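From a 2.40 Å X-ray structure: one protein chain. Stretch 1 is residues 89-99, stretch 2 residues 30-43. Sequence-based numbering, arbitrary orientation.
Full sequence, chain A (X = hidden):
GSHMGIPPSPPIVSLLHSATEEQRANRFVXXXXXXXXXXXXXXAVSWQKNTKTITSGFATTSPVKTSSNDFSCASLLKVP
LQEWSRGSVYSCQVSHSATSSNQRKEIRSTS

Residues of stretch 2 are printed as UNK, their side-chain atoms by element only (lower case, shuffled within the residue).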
# COMPACT_ATOMS: atom_id res chain seq x y z
N VAL A 89 16.51 -7.56 -8.08
CA VAL A 89 16.31 -6.69 -6.93
C VAL A 89 15.51 -5.48 -7.37
O VAL A 89 15.90 -4.77 -8.30
CB VAL A 89 17.64 -6.23 -6.27
CG1 VAL A 89 18.60 -5.62 -7.27
CG2 VAL A 89 17.36 -5.26 -5.12
N TYR A 90 14.39 -5.26 -6.71
CA TYR A 90 13.61 -4.06 -6.95
C TYR A 90 13.76 -3.13 -5.77
O TYR A 90 13.73 -3.55 -4.61
CB TYR A 90 12.15 -4.41 -7.19
CG TYR A 90 11.91 -5.19 -8.46
CD1 TYR A 90 11.68 -4.53 -9.66
CD2 TYR A 90 11.93 -6.58 -8.46
CE1 TYR A 90 11.46 -5.24 -10.83
CE2 TYR A 90 11.72 -7.30 -9.62
CZ TYR A 90 11.48 -6.62 -10.81
OH TYR A 90 11.27 -7.32 -11.97
N SER A 91 13.96 -1.85 -6.08
CA SER A 91 14.06 -0.82 -5.07
C SER A 91 13.18 0.36 -5.45
O SER A 91 13.05 0.68 -6.63
CB SER A 91 15.52 -0.37 -4.90
OG SER A 91 16.04 0.21 -6.09
N CYS A 92 12.53 0.96 -4.46
CA CYS A 92 11.96 2.29 -4.62
C CYS A 92 12.81 3.27 -3.81
O CYS A 92 13.40 2.92 -2.78
CB CYS A 92 10.48 2.35 -4.20
SG CYS A 92 10.22 2.15 -2.42
N GLN A 93 12.86 4.50 -4.31
CA GLN A 93 13.67 5.54 -3.74
C GLN A 93 12.77 6.74 -3.47
O GLN A 93 12.01 7.16 -4.35
CB GLN A 93 14.82 5.88 -4.69
CG GLN A 93 15.88 6.81 -4.13
CD GLN A 93 17.31 6.35 -4.40
OE1 GLN A 93 17.58 5.66 -5.38
NE2 GLN A 93 18.22 6.73 -3.51
N VAL A 94 12.84 7.27 -2.25
CA VAL A 94 11.98 8.38 -1.83
C VAL A 94 12.79 9.63 -1.45
O VAL A 94 13.68 9.57 -0.59
CB VAL A 94 11.06 7.98 -0.65
CG1 VAL A 94 10.04 9.09 -0.40
CG2 VAL A 94 10.36 6.65 -0.93
N SER A 95 12.46 10.74 -2.09
CA SER A 95 13.13 12.01 -1.85
C SER A 95 12.23 13.02 -1.18
O SER A 95 11.07 13.20 -1.58
CB SER A 95 13.67 12.60 -3.16
OG SER A 95 15.08 12.75 -3.10
N HIS A 96 12.76 13.69 -0.17
CA HIS A 96 12.03 14.68 0.60
C HIS A 96 12.97 15.86 0.84
O HIS A 96 13.77 15.85 1.77
CB HIS A 96 11.53 14.07 1.91
CG HIS A 96 10.52 14.90 2.64
ND1 HIS A 96 9.33 15.30 2.06
CD2 HIS A 96 10.51 15.40 3.89
CE1 HIS A 96 8.64 16.01 2.93
NE2 HIS A 96 9.34 16.09 4.05
N SER A 97 12.86 16.87 -0.02
CA SER A 97 13.75 18.03 0.03
C SER A 97 13.73 18.75 1.37
O SER A 97 14.78 19.11 1.90
CB SER A 97 13.41 19.01 -1.09
OG SER A 97 14.28 20.13 -1.05
N ALA A 98 12.53 18.95 1.92
CA ALA A 98 12.36 19.74 3.14
C ALA A 98 13.16 19.19 4.32
O ALA A 98 13.51 19.92 5.25
CB ALA A 98 10.89 19.86 3.49
N THR A 99 13.44 17.89 4.27
CA THR A 99 14.21 17.21 5.31
C THR A 99 15.60 16.80 4.78
O THR A 99 16.38 16.19 5.51
CB THR A 99 13.44 15.99 5.86
OG1 THR A 99 14.14 15.43 6.97
CG2 THR A 99 13.29 14.91 4.80
N UNK A 30 2.81 -8.02 -7.22
CA UNK A 30 2.54 -6.66 -6.77
C UNK A 30 3.51 -6.24 -5.68
O UNK A 30 3.66 -6.92 -4.65
c UNK A 30 0.61 -5.10 -6.05
o UNK A 30 0.15 -4.95 -8.41
c UNK A 30 -0.00 -4.45 -7.29
n UNK A 30 -0.71 -3.34 -7.07
c UNK A 30 1.09 -6.53 -6.29
N UNK A 31 4.17 -5.11 -5.92
CA UNK A 31 5.05 -4.49 -4.94
C UNK A 31 4.45 -3.17 -4.51
O UNK A 31 3.94 -2.41 -5.33
c UNK A 31 7.25 -5.47 -6.01
c UNK A 31 7.24 -6.61 -4.99
c UNK A 31 8.67 -5.04 -6.31
c UNK A 31 6.45 -4.27 -5.52
N UNK A 32 4.51 -2.91 -3.20
CA UNK A 32 4.00 -1.67 -2.65
C UNK A 32 5.15 -0.91 -1.99
O UNK A 32 5.79 -1.41 -1.05
c UNK A 32 2.41 -0.59 -1.01
c UNK A 32 2.87 -1.91 -1.62
c UNK A 32 1.70 -2.63 -2.26
N UNK A 33 5.42 0.29 -2.49
CA UNK A 33 6.32 1.19 -1.79
C UNK A 33 5.50 2.11 -0.90
O UNK A 33 4.95 3.12 -1.36
s UNK A 33 8.43 3.03 -2.01
c UNK A 33 7.19 1.97 -2.78
N UNK A 34 5.40 1.75 0.37
CA UNK A 34 4.69 2.56 1.35
C UNK A 34 5.55 3.69 1.89
O UNK A 34 6.63 3.44 2.41
c UNK A 34 1.90 2.70 2.43
c UNK A 34 3.13 2.48 3.29
c UNK A 34 2.80 1.70 4.54
c UNK A 34 4.19 1.72 2.51
N UNK A 35 5.03 4.91 1.76
CA UNK A 35 5.71 6.13 2.19
C UNK A 35 4.77 6.89 3.13
O UNK A 35 3.81 7.51 2.69
c UNK A 35 6.88 8.21 1.42
c UNK A 35 6.66 6.26 -0.16
c UNK A 35 6.59 6.96 -1.51
c UNK A 35 6.01 7.04 0.98
N UNK A 36 5.08 6.87 4.43
CA UNK A 36 4.18 7.43 5.43
C UNK A 36 4.92 8.29 6.45
O UNK A 36 6.08 8.05 6.74
c UNK A 36 3.45 6.30 6.16
o UNK A 36 4.38 5.39 6.71
N UNK A 37 4.23 9.30 6.98
CA UNK A 37 4.76 10.06 8.12
C UNK A 37 5.65 11.22 7.75
O UNK A 37 6.49 11.66 8.56
N UNK A 38 5.47 11.73 6.54
CA UNK A 38 6.27 12.84 6.05
C UNK A 38 5.47 14.14 6.02
O UNK A 38 4.26 14.15 5.75
c UNK A 38 6.88 12.53 4.68
c UNK A 38 4.39 10.70 2.44
c UNK A 38 5.33 10.97 3.43
c UNK A 38 3.98 11.72 1.61
c UNK A 38 5.43 13.25 2.74
c UNK A 38 4.50 12.99 1.75
o UNK A 38 3.05 11.48 0.62
c UNK A 38 5.86 12.25 3.60
N UNK A 39 6.16 15.24 6.32
CA UNK A 39 5.61 16.58 6.25
C UNK A 39 6.75 17.51 5.83
O UNK A 39 7.85 17.41 6.39
c UNK A 39 4.31 18.34 7.54
c UNK A 39 4.33 20.77 7.56
c UNK A 39 2.94 18.38 7.33
c UNK A 39 5.00 19.55 7.65
c UNK A 39 5.05 17.02 7.61
o UNK A 39 2.27 21.96 7.29
c UNK A 39 2.26 19.59 7.25
c UNK A 39 2.96 20.77 7.37
N UNK A 40 6.52 18.40 4.84
CA UNK A 40 5.35 18.61 3.97
C UNK A 40 5.12 17.45 3.00
O UNK A 40 5.82 16.44 3.08
c UNK A 40 5.73 19.87 3.18
c UNK A 40 6.77 20.55 3.99
c UNK A 40 7.55 19.43 4.60
N UNK A 41 4.14 17.59 2.11
CA UNK A 41 3.77 16.52 1.17
C UNK A 41 4.83 16.23 0.09
O UNK A 41 5.05 15.07 -0.26
c UNK A 41 2.40 16.80 0.55
o UNK A 41 1.29 19.96 0.42
c UNK A 41 2.35 17.99 -0.38
o UNK A 41 0.00 18.44 -0.50
c UNK A 41 1.12 18.86 -0.14
N UNK A 42 5.48 17.27 -0.42
CA UNK A 42 6.51 17.16 -1.46
C UNK A 42 7.47 15.98 -1.37
O UNK A 42 8.40 15.99 -0.56
o UNK A 42 7.71 19.71 -3.56
c UNK A 42 7.31 18.46 -1.55
c UNK A 42 6.89 19.33 -2.72
n UNK A 42 5.60 19.65 -2.78
N UNK A 43 7.25 14.98 -2.21
CA UNK A 43 8.16 13.85 -2.34
C UNK A 43 8.42 13.49 -3.80
O UNK A 43 7.61 13.80 -4.68
c UNK A 43 7.63 12.59 -1.61
c UNK A 43 5.56 11.10 -1.40
c UNK A 43 6.13 12.42 -1.86
c UNK A 43 7.97 12.64 -0.12

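Position 30 carries three side-chain carbons, the third bearing one oxygen and one nitrogen, and lies out of reach of stretch 1: Q30. Position 31 has four carbons forked at the second, one tip of which lies 3.6 Å from CB of Y90. This is L31, and the atom is CD1. At position 32 a first carbon carries two others, and the group points away from stretch 1: V32. Position 33 has one carbon and one sulfur, the sulfur 2.0 Å from SG of C92, a covalent distance. It is C33, joined to C92 in a disulfide with chi3 of 69°; V94 packs beside it, CG2 being 4.2 Å from SG of C33.

Position 34, four carbons forked at the second, points away: L34. Position 35 has four carbons forked at the first, with one arm two carbons long; the one-carbon arm lies 3.8 Å from CG1 of V94: I35, the atom being CG2. Position 36, one carbon and one oxygen out of reach, is S36. Position 37 has no side-chain atoms and is G37; its phi of 87° and psi of 24° would jam a CB against the preceding carbonyl, and here the chain turns a corner.

Position 38 shows one carbon, then a six-carbon ring bearing an oxygen. The ring edge is directed toward the face of the H96 ring, offset, with centroids 6.0 Å apart and planes at 70°: Y38. The same atoms at position 39 make Y39, but this side chain points away, and its backbone O instead accepts a hydrogen bond from NE2 of H96 at 3.1 Å. Position 40 has three carbons closing a ring onto the backbone N, and the ring carbon bonded to N lies 3.5 Å from CB of A98: P40, preceded by a cis peptide bond.

Position 41, three carbons with two oxygens on the third, points away: E41. Position 42 has two carbons, the second carrying one oxygen and one nitrogen: N42, whose backbone O accepts a hydrogen bond from ND1 of H96 at 2.9 Å. Position 43 has four carbons forked at the first with one arm two carbons long; the one-carbon arm lies 4.1 Å from CG1 of V94: I43. Its CA lies 3.1 Å from O of S95 in a CA-H...O contact.

The strands run in the same general direction, 25° apart, and meet through alternate inward side chains around the disulfide. Beyond the corner, both ring nitrogens of H96 bind backbone carbonyls, tying the loop to stretch 1.

Stretch 2, residues 30-43: QLVCLISGYYPENI
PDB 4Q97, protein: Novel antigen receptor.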